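Local coordinates for uncharacterized protein PA0076 (Pseudomonas aeruginosa PAO1, PDB 2QNU), which is a type VI secretion system-associated protein of the TagF family, probably taking part in the control of that secretion system, at residues 54-62 / 109-120. Sequence-based numbering, arbitrary orientation.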
ATOM      1  N   THR B  54       0.161  13.548 -28.530  1.00 37.75           N
ATOM      2  CA  THR B  54      -0.376  12.206 -28.568  1.00 38.95           C
ATOM      3  C   THR B  54      -0.267  11.444 -27.264  1.00 38.26           C
ATOM      4  O   THR B  54      -0.392  10.210 -27.275  1.00 38.18           O
ATOM      5  CB  THR B  54       0.361  11.385 -29.605  1.00 39.66           C
ATOM      6  OG1 THR B  54       1.755  11.387 -29.259  1.00 42.31           O
ATOM      7  CG2 THR B  54       0.153  11.983 -31.013  1.00 42.38           C
ATOM      8  N   SER B  55       0.072  12.147 -26.170  1.00 38.28           N
ATOM      9  CA  SER B  55       0.292  11.548 -24.891  1.00 36.36           C
ATOM     10  C   SER B  55      -1.074  11.227 -24.241  1.00 36.91           C
ATOM     11  O   SER B  55      -2.105  11.818 -24.605  1.00 35.29           O
ATOM     12  CB  SER B  55       1.097  12.486 -23.991  1.00 37.45           C
ATOM     13  OG  SER B  55       0.431  13.720 -23.836  1.00 36.85           O
ATOM     14  N   PRO B  56      -1.086  10.286 -23.279  1.00 37.01           N
ATOM     15  CA  PRO B  56      -2.318   9.889 -22.594  1.00 36.08           C
ATOM     16  C   PRO B  56      -3.014  10.924 -21.754  1.00 35.50           C
ATOM     17  O   PRO B  56      -2.480  11.987 -21.353  1.00 33.50           O
ATOM     18  CB  PRO B  56      -1.864   8.781 -21.648  1.00 36.21           C
ATOM     19  CG  PRO B  56      -0.627   8.263 -22.290  1.00 37.12           C
ATOM     20  CD  PRO B  56       0.055   9.496 -22.805  1.00 36.32           C
ATOM     21  N   LEU B  57      -4.270  10.582 -21.490  1.00 36.42           N
ATOM     22  CA  LEU B  57      -4.995  11.230 -20.430  1.00 35.44           C
ATOM     23  C   LEU B  57      -4.629  10.415 -19.186  1.00 35.53           C
ATOM     24  O   LEU B  57      -4.660   9.145 -19.240  1.00 35.43           O
ATOM     25  CB  LEU B  57      -6.502  11.183 -20.702  1.00 36.15           C
ATOM     26  CG  LEU B  57      -6.993  12.278 -21.676  1.00 37.57           C
ATOM     27  CD1 LEU B  57      -6.536  12.007 -23.129  1.00 38.64           C
ATOM     28  CD2 LEU B  57      -8.480  12.392 -21.581  1.00 37.36           C
ATOM     29  N   TRP B  58      -4.184  11.139 -18.131  1.00 35.28           N
ATOM     30  CA  TRP B  58      -3.817  10.536 -16.880  1.00 34.42           C
ATOM     31  C   TRP B  58      -4.846  10.842 -15.798  1.00 32.91           C
ATOM     32  O   TRP B  58      -5.129  11.953 -15.459  1.00 34.29           O
ATOM     33  CB  TRP B  58      -2.434  10.994 -16.473  1.00 33.74           C
ATOM     34  CG  TRP B  58      -1.397  10.523 -17.406  1.00 31.59           C
ATOM     35  CD1 TRP B  58      -0.765  11.259 -18.347  1.00 32.55           C
ATOM     36  CD2 TRP B  58      -0.834   9.228 -17.459  1.00 34.14           C
ATOM     37  NE1 TRP B  58       0.153  10.482 -19.028  1.00 33.62           N
ATOM     38  CE2 TRP B  58       0.151   9.237 -18.481  1.00 35.39           C
ATOM     39  CE3 TRP B  58      -1.003   8.071 -16.697  1.00 34.98           C
ATOM     40  CZ2 TRP B  58       0.905   8.122 -18.796  1.00 36.66           C
ATOM     41  CZ3 TRP B  58      -0.294   6.956 -17.039  1.00 35.93           C
ATOM     42  CH2 TRP B  58       0.647   6.985 -18.089  1.00 36.60           C
ATOM     43  N   ARG B  59      -5.404   9.789 -15.285  1.00 33.68           N
ATOM     44  CA  ARG B  59      -6.219   9.823 -14.079  1.00 34.48           C
ATOM     45  C   ARG B  59      -5.221   9.864 -12.892  1.00 34.71           C
ATOM     46  O   ARG B  59      -4.165   9.303 -12.989  1.00 34.22           O
ATOM     47  CB  ARG B  59      -6.995   8.539 -13.997  1.00 33.06           C
ATOM     48  CG  ARG B  59      -7.846   8.271 -15.203  1.00 31.91           C
ATOM     49  CD  ARG B  59      -8.346   6.865 -15.271  1.00 35.80           C
ATOM     50  NE  ARG B  59      -9.050   6.623 -16.546  1.00 38.69           N
ATOM     51  CZ  ARG B  59      -9.656   5.480 -16.866  1.00 40.27           C
ATOM     52  NH1 ARG B  59      -9.740   4.497 -15.986  1.00 44.22           N
ATOM     53  NH2 ARG B  59     -10.247   5.341 -18.033  1.00 42.59           N
ATOM     54  N   PHE B  60      -5.562  10.577 -11.832  1.00 34.46           N
ATOM     55  CA  PHE B  60      -4.700  10.671 -10.706  1.00 34.96           C
ATOM     56  C   PHE B  60      -5.427  10.744  -9.360  1.00 34.50           C
ATOM     57  O   PHE B  60      -6.558  11.186  -9.260  1.00 33.04           O
ATOM     58  CB  PHE B  60      -3.782  11.887 -10.855  1.00 35.61           C
ATOM     59  CG  PHE B  60      -4.515  13.205 -10.913  1.00 37.15           C
ATOM     60  CD1 PHE B  60      -4.891  13.875  -9.748  1.00 35.31           C
ATOM     61  CD2 PHE B  60      -4.786  13.804 -12.135  1.00 37.11           C
ATOM     62  CE1 PHE B  60      -5.545  15.091  -9.816  1.00 36.03           C
ATOM     63  CE2 PHE B  60      -5.449  14.995 -12.221  1.00 35.23           C
ATOM     64  CZ  PHE B  60      -5.838  15.654 -11.096  1.00 37.31           C
ATOM     65  N   ALA B  61      -4.688  10.329  -8.334  1.00 34.86           N
ATOM     66  CA  ALA B  61      -5.022  10.583  -6.950  1.00 35.09           C
ATOM     67  C   ALA B  61      -3.771  11.004  -6.185  1.00 34.72           C
ATOM     68  O   ALA B  61      -2.736  10.312  -6.184  1.00 35.91           O
ATOM     69  CB  ALA B  61      -5.594   9.376  -6.365  1.00 36.11           C
ATOM     70  N   ILE B  62      -3.874  12.179  -5.605  1.00 35.36           N
ATOM     71  CA  ILE B  62      -2.792  12.864  -4.922  1.00 36.82           C
ATOM     72  C   ILE B  62      -3.099  13.040  -3.431  1.00 36.93           C
ATOM     73  O   ILE B  62      -4.135  13.551  -3.044  1.00 36.58           O
ATOM     74  CB  ILE B  62      -2.561  14.176  -5.575  1.00 36.22           C
ATOM     75  CG1 ILE B  62      -2.138  13.870  -7.065  1.00 38.73           C
ATOM     76  CG2 ILE B  62      -1.529  15.018  -4.793  1.00 35.95           C
ATOM     77  CD1 ILE B  62      -2.067  15.072  -7.924  1.00 39.87           C
ATOM     78  N   ASP B 109     -14.085   2.432 -12.315  1.00 44.35           N
ATOM     79  CA  ASP B 109     -13.575   3.366 -13.336  1.00 43.11           C
ATOM     80  C   ASP B 109     -14.569   4.423 -13.798  1.00 41.43           C
ATOM     81  O   ASP B 109     -14.177   5.401 -14.445  1.00 41.89           O
ATOM     82  CB  ASP B 109     -13.165   2.577 -14.571  1.00 44.23           C
ATOM     83  CG  ASP B 109     -11.905   1.758 -14.361  1.00 45.04           C
ATOM     84  OD1 ASP B 109     -10.917   2.307 -13.839  1.00 45.98           O
ATOM     85  OD2 ASP B 109     -11.900   0.585 -14.823  1.00 46.14           O
ATOM     86  N   GLY B 110     -15.835   4.265 -13.448  1.00 40.18           N
ATOM     87  CA  GLY B 110     -16.928   5.050 -14.028  1.00 39.79           C
ATOM     88  C   GLY B 110     -16.799   6.553 -13.967  1.00 38.99           C
ATOM     89  O   GLY B 110     -16.990   7.239 -15.001  1.00 36.97           O
ATOM     90  N   TRP B 111     -16.504   7.085 -12.766  1.00 38.29           N
ATOM     91  CA  TRP B 111     -16.333   8.542 -12.589  1.00 38.79           C
ATOM     92  C   TRP B 111     -15.220   9.077 -13.530  1.00 38.66           C
ATOM     93  O   TRP B 111     -15.359  10.072 -14.218  1.00 37.98           O
ATOM     94  CB  TRP B 111     -15.976   8.848 -11.124  1.00 39.16           C
ATOM     95  CG  TRP B 111     -15.972  10.298 -10.815  1.00 39.76           C
ATOM     96  CD1 TRP B 111     -17.072  11.118 -10.608  1.00 40.31           C
ATOM     97  CD2 TRP B 111     -14.818  11.140 -10.739  1.00 39.15           C
ATOM     98  NE1 TRP B 111     -16.648  12.397 -10.378  1.00 39.26           N
ATOM     99  CE2 TRP B 111     -15.273  12.437 -10.443  1.00 38.80           C
ATOM    100  CE3 TRP B 111     -13.434  10.911 -10.868  1.00 39.44           C
ATOM    101  CZ2 TRP B 111     -14.399  13.507 -10.306  1.00 39.83           C
ATOM    102  CZ3 TRP B 111     -12.560  11.968 -10.709  1.00 38.84           C
ATOM    103  CH2 TRP B 111     -13.044  13.250 -10.431  1.00 40.91           C
ATOM    104  N   PHE B 112     -14.104   8.376 -13.519  1.00 38.63           N
ATOM    105  CA  PHE B 112     -12.943   8.725 -14.346  1.00 38.33           C
ATOM    106  C   PHE B 112     -13.224   8.707 -15.905  1.00 38.15           C
ATOM    107  O   PHE B 112     -12.776   9.578 -16.686  1.00 36.41           O
ATOM    108  CB  PHE B 112     -11.797   7.793 -13.951  1.00 38.03           C
ATOM    109  CG  PHE B 112     -11.270   8.061 -12.536  1.00 36.42           C
ATOM    110  CD1 PHE B 112     -10.444   9.138 -12.292  1.00 38.11           C
ATOM    111  CD2 PHE B 112     -11.637   7.250 -11.462  1.00 38.93           C
ATOM    112  CE1 PHE B 112      -9.981   9.446 -10.971  1.00 39.96           C
ATOM    113  CE2 PHE B 112     -11.200   7.537 -10.127  1.00 38.60           C
ATOM    114  CZ  PHE B 112     -10.363   8.619  -9.896  1.00 39.47           C
ATOM    115  N   GLU B 113     -13.943   7.685 -16.319  1.00 38.00           N
ATOM    116  CA  GLU B 113     -14.398   7.571 -17.707  1.00 38.42           C
ATOM    117  C   GLU B 113     -15.329   8.738 -18.071  1.00 37.32           C
ATOM    118  O   GLU B 113     -15.151   9.374 -19.122  1.00 36.74           O
ATOM    119  CB  GLU B 113     -15.072   6.226 -17.887  1.00 38.48           C
ATOM    120  CG  GLU B 113     -14.051   5.119 -17.916  1.00 40.30           C
ATOM    121  CD  GLU B 113     -14.633   3.718 -17.878  1.00 40.51           C
ATOM    122  OE1 GLU B 113     -15.847   3.556 -17.755  1.00 47.93           O
ATOM    123  OE2 GLU B 113     -13.855   2.767 -17.938  1.00 44.67           O
ATOM    124  N   GLN B 114     -16.242   9.087 -17.168  1.00 37.27           N
ATOM    125  CA  GLN B 114     -17.086  10.260 -17.372  1.00 37.81           C
ATOM    126  C   GLN B 114     -16.254  11.520 -17.439  1.00 36.06           C
ATOM    127  O   GLN B 114     -16.537  12.384 -18.230  1.00 35.59           O
ATOM    128  CB  GLN B 114     -18.117  10.484 -16.249  1.00 37.76           C
ATOM    129  CG  GLN B 114     -18.997   9.298 -15.949  1.00 41.41           C
ATOM    130  CD  GLN B 114     -20.015   9.545 -14.787  1.00 44.81           C
ATOM    131  OE1 GLN B 114     -20.539  10.669 -14.618  1.00 52.27           O
ATOM    132  NE2 GLN B 114     -20.320   8.469 -14.015  1.00 51.67           N
ATOM    133  N   VAL B 115     -15.258  11.676 -16.565  1.00 35.26           N
ATOM    134  CA  VAL B 115     -14.449  12.861 -16.612  1.00 34.98           C
ATOM    135  C   VAL B 115     -13.674  12.894 -17.922  1.00 35.19           C
ATOM    136  O   VAL B 115     -13.566  13.947 -18.533  1.00 35.78           O
ATOM    137  CB  VAL B 115     -13.444  12.986 -15.422  1.00 34.17           C
ATOM    138  CG1 VAL B 115     -12.475  14.092 -15.710  1.00 33.45           C
ATOM    139  CG2 VAL B 115     -14.197  13.262 -14.135  1.00 35.16           C
ATOM    140  N   GLU B 116     -13.087  11.768 -18.313  1.00 35.88           N
ATOM    141  CA  GLU B 116     -12.346  11.700 -19.613  1.00 36.68           C
ATOM    142  C   GLU B 116     -13.239  12.078 -20.791  1.00 36.59           C
ATOM    143  O   GLU B 116     -12.822  12.802 -21.694  1.00 36.70           O
ATOM    144  CB  GLU B 116     -11.790  10.308 -19.863  1.00 37.36           C
ATOM    145  CG  GLU B 116     -10.611   9.908 -18.929  1.00 37.50           C
ATOM    146  CD  GLU B 116     -10.133   8.501 -19.218  1.00 41.07           C
ATOM    147  OE1 GLU B 116     -10.894   7.771 -19.905  1.00 46.83           O
ATOM    148  OE2 GLU B 116      -8.995   8.098 -18.789  1.00 44.80           O
ATOM    149  N   SER B 117     -14.485  11.618 -20.780  1.00 36.19           N
ATOM    150  CA  SER B 117     -15.400  12.002 -21.893  1.00 37.79           C
ATOM    151  C   SER B 117     -15.618  13.507 -21.912  1.00 38.02           C
ATOM    152  O   SER B 117     -15.707  14.148 -22.978  1.00 37.94           O
ATOM    153  CB  SER B 117     -16.692  11.201 -21.806  1.00 36.64           C
ATOM    154  OG  SER B 117     -17.722  11.890 -22.435  1.00 45.17           O
ATOM    155  N   LEU B 118     -15.633  14.147 -20.743  1.00 38.19           N
ATOM    156  CA  LEU B 118     -15.861  15.592 -20.755  1.00 36.79           C
ATOM    157  C   LEU B 118     -14.662  16.341 -21.309  1.00 35.61           C
ATOM    158  O   LEU B 118     -14.806  17.245 -22.075  1.00 34.03           O
ATOM    159  CB  LEU B 118     -16.204  16.133 -19.362  1.00 37.31           C
ATOM    160  CG  LEU B 118     -17.584  15.775 -18.847  1.00 40.33           C
ATOM    161  CD1 LEU B 118     -17.737  16.434 -17.504  1.00 43.28           C
ATOM    162  CD2 LEU B 118     -18.698  16.194 -19.810  1.00 41.62           C
ATOM    163  N   LEU B 119     -13.467  15.998 -20.844  1.00 35.82           N
ATOM    164  CA  LEU B 119     -12.243  16.591 -21.383  1.00 35.47           C
ATOM    165  C   LEU B 119     -12.156  16.380 -22.926  1.00 36.26           C
ATOM    166  O   LEU B 119     -11.706  17.272 -23.659  1.00 37.16           O
ATOM    167  CB  LEU B 119     -11.045  15.925 -20.742  1.00 34.81           C
ATOM    168  CG  LEU B 119     -10.751  16.210 -19.240  1.00 35.10           C
ATOM    169  CD1 LEU B 119      -9.640  15.294 -18.673  1.00 36.87           C
ATOM    170  CD2 LEU B 119     -10.343  17.600 -19.055  1.00 36.24           C
ATOM    171  N   LEU B 120     -12.495  15.175 -23.373  1.00 35.47           N
ATOM    172  CA  LEU B 120     -12.404  14.836 -24.820  1.00 37.34           C
ATOM    173  C   LEU B 120     -13.369  15.740 -25.618  1.00 37.41           C
ATOM    174  O   LEU B 120     -12.989  16.295 -26.635  1.00 40.51           O
ATOM    175  CB  LEU B 120     -12.655  13.342 -25.051  1.00 36.33           C
ATOM    176  CG  LEU B 120     -11.486  12.528 -24.522  1.00 38.28           C
ATOM    177  CD1 LEU B 120     -11.894  11.108 -24.236  1.00 41.43           C
ATOM    178  CD2 LEU B 120     -10.228  12.542 -25.355  1.00 41.65           C
TER
HETATM  179  O   HOH W   1      -6.712   7.302 -19.966  1.00 31.55           O
HETATM  180  O   HOH W   2     -10.137   4.424 -13.010  1.00 30.51           O
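Arg59 reaches from strand 58-62 to helix 110-120 and grips Glu116 side-on, Arg59 NE to Glu116 OE2 at 2.7 Å and Arg59 NH2 to Glu116 OE1 at 3.1 Å. Both oxygens lie close to the guanidinium plane, but the nitrogens approach from above the carboxylate, the two planes standing 56° apart. A chain extended from CG to NE carries the charge across to the helix. On the way Phe112 CB lies over one face of the guanidinium, 4.0 Å from Arg59 NE; the Phe112 ring is nearly parallel to the guanidinium (17°) but lies along the methylenes, its CD1 3.9 Å from Arg59 CB. At the guanidinium edge, Arg59 NH1 makes a longer salt bridge to Asp109 OD1 (3.3 Å), completing a three-residue network; Asp109 OD1 also pairs with Arg168 of the second subunit. Arg186 forms salt bridges to both Glu116 and Glu113, so acidic and basic groups alternate here. One water links Leu57 O to Glu116 OE2. Farther along the helix, Leu57 CD2 meets Leu120 CD2 at 4.2 Å and Leu119 CD1 at 4.3 Å. The helix thus packs on one face of the antiparallel sheet, its axis at 131° to strand 58-62, while Val115 and Leu119 rest on strands 71-77 and 89-95 and Arg59 also touches Trp184 of strand 180-185.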